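PDB 1G3Q: CELL division inhibitor from Pyrococcus furiosus, which binds ADP and magnesium and probably hydrolyses ATP as a MinD-type P-loop ATPase involved in cell division. Local coordinates for residues G122-L132 against V154-G162. Sequence-based numbering, arbitrary orientation.
Sequences GLQLDAMSAML and VGIVLKKAG
Met-131 of helix 125-131 reaches into the angle between Val-154 and Leu-158, one turn apart on helix 145-160, and forms the buried, closely fitted part of the contact. Its SD lies 3.6 Å from Val-154 CG1, while its CB is equally close to Leu-158 CD2; the thioether chain crosses both branched side chains at about a right angle. An extended chi2 (-173°) carries the sulfur of Met-131 out past the leucine to the valine, and the bend at chi3 then sets the direction of CE, leaving it beside Val-154. The floor of this buried patch belongs to the central sheet: Val-8 of strand 3-8 touches both Met-131 and Leu-158. Lys-16 of the P-loop is near, its side chain about 7 Å from that of Met-131.

Towards solvent the fit slackens. Val-157 divides its two methyls between separate partners, CG1 meeting Met-128 CE at 4.0 Å and CG2 meeting Leu-123 CD2 at 4.2 Å. Met-128 starts from a backbone position that does not face the other helix; bends at chi2 and chi3 fold its terminal methyl across the gap. The exposed Leu-123, in the loop preceding its helix, also brings CD2 to Val-154 CG2, the two side chains running antiparallel alongside each other. At the far end Leu-132 CD2 presses on Ala-161 CB at 3.5 Å, a locally tight spot on the more exposed side.

The helix segments cross at -52° with axes 11.7 Å apart, and methionines and leucines of 122-132 reach across to valines, a leucine and an alanine. These are consecutive helices on one face of the P-loop NTPase sheet, linked through strand 136-141. Since every side-chain pair is apolar, their association rests on dispersion and the exclusion of water, at a small polar cost: Gly-122 O, near Val-154 CG2, is buried without a partner in the model.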
loop_
_atom_site.group_PDB
_atom_site.type_symbol
_atom_site.label_atom_id
_atom_site.label_comp_id
_atom_site.label_asym_id
_atom_site.label_seq_id
_atom_site.Cartn_x
_atom_site.Cartn_y
_atom_site.Cartn_z
ATOM N N GLY A 122 -10.755 -5.924 -2.870
ATOM C CA GLY A 122 -11.910 -6.752 -2.579
ATOM C C GLY A 122 -12.186 -7.107 -1.135
ATOM O O GLY A 122 -11.611 -6.538 -0.204
ATOM N N LEU A 123 -13.078 -8.078 -0.960
ATOM C CA LEU A 123 -13.485 -8.520 0.360
ATOM C C LEU A 123 -13.356 -10.025 0.568
ATOM O O LEU A 123 -13.880 -10.561 1.545
ATOM C CB LEU A 123 -14.931 -8.085 0.613
ATOM C CG LEU A 123 -15.184 -6.576 0.552
ATOM C CD1 LEU A 123 -16.678 -6.315 0.487
ATOM C CD2 LEU A 123 -14.562 -5.892 1.767
ATOM N N GLN A 124 -12.667 -10.712 -0.340
ATOM C CA GLN A 124 -12.493 -12.151 -0.185
ATOM C C GLN A 124 -11.446 -12.427 0.899
ATOM O O GLN A 124 -10.887 -11.492 1.473
ATOM C CB GLN A 124 -12.101 -12.796 -1.517
ATOM C CG GLN A 124 -13.207 -12.715 -2.572
ATOM C CD GLN A 124 -14.567 -13.162 -2.036
ATOM O OE1 GLN A 124 -14.714 -14.272 -1.525
ATOM N NE2 GLN A 124 -15.564 -12.295 -2.157
ATOM N N LEU A 125 -11.186 -13.702 1.175
ATOM C CA LEU A 125 -10.254 -14.089 2.235
ATOM C C LEU A 125 -8.892 -13.400 2.264
ATOM O O LEU A 125 -8.535 -12.775 3.266
ATOM C CB LEU A 125 -10.049 -15.609 2.236
ATOM C CG LEU A 125 -9.215 -16.160 3.398
ATOM C CD1 LEU A 125 -9.848 -15.765 4.731
ATOM C CD2 LEU A 125 -9.108 -17.673 3.279
ATOM N N ASP A 126 -8.119 -13.526 1.189
ATOM C CA ASP A 126 -6.799 -12.902 1.149
ATOM C C ASP A 126 -6.886 -11.401 1.412
ATOM O O ASP A 126 -6.108 -10.857 2.196
ATOM C CB ASP A 126 -6.125 -13.152 -0.205
ATOM C CG ASP A 126 -5.620 -14.575 -0.353
ATOM O OD1 ASP A 126 -5.907 -15.411 0.532
ATOM O OD2 ASP A 126 -4.935 -14.859 -1.360
ATOM N N ALA A 127 -7.834 -10.738 0.757
ATOM C CA ALA A 127 -8.010 -9.297 0.917
ATOM C C ALA A 127 -8.321 -8.926 2.363
ATOM O O ALA A 127 -7.705 -8.019 2.926
ATOM C CB ALA A 127 -9.125 -8.800 0.001
ATOM N N MET A 128 -9.277 -9.629 2.962
ATOM C CA MET A 128 -9.665 -9.356 4.342
ATOM C C MET A 128 -8.532 -9.625 5.325
ATOM O O MET A 128 -8.304 -8.840 6.247
ATOM C CB MET A 128 -10.885 -10.196 4.728
ATOM C CG MET A 128 -12.173 -9.807 4.022
ATOM S SD MET A 128 -12.692 -8.106 4.355
ATOM C CE MET A 128 -12.807 -8.120 6.128
ATOM N N SER A 129 -7.826 -10.734 5.130
ATOM C CA SER A 129 -6.718 -11.101 6.010
ATOM C C SER A 129 -5.629 -10.034 6.019
ATOM O O SER A 129 -5.044 -9.737 7.058
ATOM C CB SER A 129 -6.112 -12.435 5.570
ATOM O OG SER A 129 -7.082 -13.464 5.599
ATOM N N ALA A 130 -5.360 -9.463 4.852
ATOM C CA ALA A 130 -4.336 -8.436 4.728
ATOM C C ALA A 130 -4.815 -7.125 5.341
ATOM O O ALA A 130 -4.152 -6.563 6.213
ATOM C CB ALA A 130 -3.973 -8.232 3.253
ATOM N N MET A 131 -5.971 -6.644 4.895
ATOM C CA MET A 131 -6.513 -5.389 5.404
ATOM C C MET A 131 -6.674 -5.402 6.919
ATOM O O MET A 131 -6.354 -4.419 7.589
ATOM C CB MET A 131 -7.865 -5.083 4.753
ATOM C CG MET A 131 -7.804 -4.928 3.242
ATOM S SD MET A 131 -9.369 -4.372 2.545
ATOM C CE MET A 131 -10.348 -5.885 2.702
ATOM N N LEU A 132 -7.163 -6.517 7.456
ATOM C CA LEU A 132 -7.375 -6.634 8.893
ATOM C C LEU A 132 -6.089 -6.767 9.698
ATOM O O LEU A 132 -6.131 -6.888 10.928
ATOM C CB LEU A 132 -8.305 -7.809 9.203
ATOM C CG LEU A 132 -9.759 -7.611 8.757
ATOM C CD1 LEU A 132 -10.571 -8.860 9.072
ATOM C CD2 LEU A 132 -10.348 -6.402 9.463
ATOM N N VAL A 154 -15.592 -0.924 1.184
ATOM C CA VAL A 154 -14.473 -1.549 1.873
ATOM C C VAL A 154 -14.161 -0.739 3.126
ATOM O O VAL A 154 -13.945 -1.298 4.198
ATOM C CB VAL A 154 -13.216 -1.606 0.972
ATOM C CG1 VAL A 154 -12.039 -2.159 1.757
ATOM C CG2 VAL A 154 -13.493 -2.475 -0.247
ATOM N N GLY A 155 -14.150 0.583 2.980
ATOM C CA GLY A 155 -13.873 1.451 4.110
ATOM C C GLY A 155 -14.866 1.240 5.237
ATOM O O GLY A 155 -14.492 1.197 6.412
ATOM N N ILE A 156 -16.139 1.105 4.880
ATOM C CA ILE A 156 -17.185 0.888 5.871
ATOM C C ILE A 156 -16.928 -0.425 6.603
ATOM O O ILE A 156 -17.037 -0.496 7.826
ATOM C CB ILE A 156 -18.579 0.846 5.207
ATOM C CG1 ILE A 156 -18.840 2.171 4.487
ATOM C CG2 ILE A 156 -19.656 0.592 6.255
ATOM C CD1 ILE A 156 -20.182 2.247 3.789
ATOM N N VAL A 157 -16.573 -1.462 5.851
ATOM C CA VAL A 157 -16.293 -2.763 6.445
ATOM C C VAL A 157 -15.128 -2.656 7.422
ATOM O O VAL A 157 -15.218 -3.110 8.564
ATOM C CB VAL A 157 -15.944 -3.816 5.367
ATOM C CG1 VAL A 157 -15.455 -5.095 6.028
ATOM C CG2 VAL A 157 -17.168 -4.105 4.505
ATOM N N LEU A 158 -14.032 -2.055 6.972
ATOM C CA LEU A 158 -12.857 -1.899 7.821
ATOM C C LEU A 158 -13.172 -1.035 9.038
ATOM O O LEU A 158 -12.678 -1.291 10.132
ATOM C CB LEU A 158 -11.705 -1.282 7.021
ATOM C CG LEU A 158 -11.197 -2.125 5.847
ATOM C CD1 LEU A 158 -10.077 -1.384 5.129
ATOM C CD2 LEU A 158 -10.708 -3.476 6.356
ATOM N N LYS A 159 -13.991 -0.009 8.842
ATOM C CA LYS A 159 -14.362 0.872 9.944
ATOM C C LYS A 159 -15.077 0.065 11.024
ATOM O O LYS A 159 -14.789 0.208 12.215
ATOM C CB LYS A 159 -15.276 1.991 9.443
ATOM C CG LYS A 159 -15.598 3.035 10.498
ATOM C CD LYS A 159 -16.510 4.113 9.940
ATOM C CE LYS A 159 -16.796 5.185 10.982
ATOM N NZ LYS A 159 -17.757 6.200 10.467
ATOM N N LYS A 160 -16.004 -0.791 10.600
ATOM C CA LYS A 160 -16.758 -1.627 11.527
ATOM C C LYS A 160 -15.847 -2.668 12.173
ATOM O O LYS A 160 -16.092 -3.106 13.300
ATOM C CB LYS A 160 -17.909 -2.322 10.793
ATOM C CG LYS A 160 -18.928 -1.356 10.197
ATOM C CD LYS A 160 -20.032 -2.083 9.436
ATOM C CE LYS A 160 -21.066 -1.100 8.909
ATOM N NZ LYS A 160 -22.140 -1.772 8.127
ATOM N N ALA A 161 -14.795 -3.058 11.458
ATOM C CA ALA A 161 -13.851 -4.044 11.969
ATOM C C ALA A 161 -12.939 -3.440 13.035
ATOM O O ALA A 161 -12.183 -4.155 13.693
ATOM C CB ALA A 161 -13.018 -4.616 10.826
ATOM N N GLY A 162 -13.006 -2.121 13.195
ATOM C CA GLY A 162 -12.190 -1.467 14.202
ATOM C C GLY A 162 -11.042 -0.604 13.706
ATOM O O GLY A 162 -10.379 0.053 14.507
#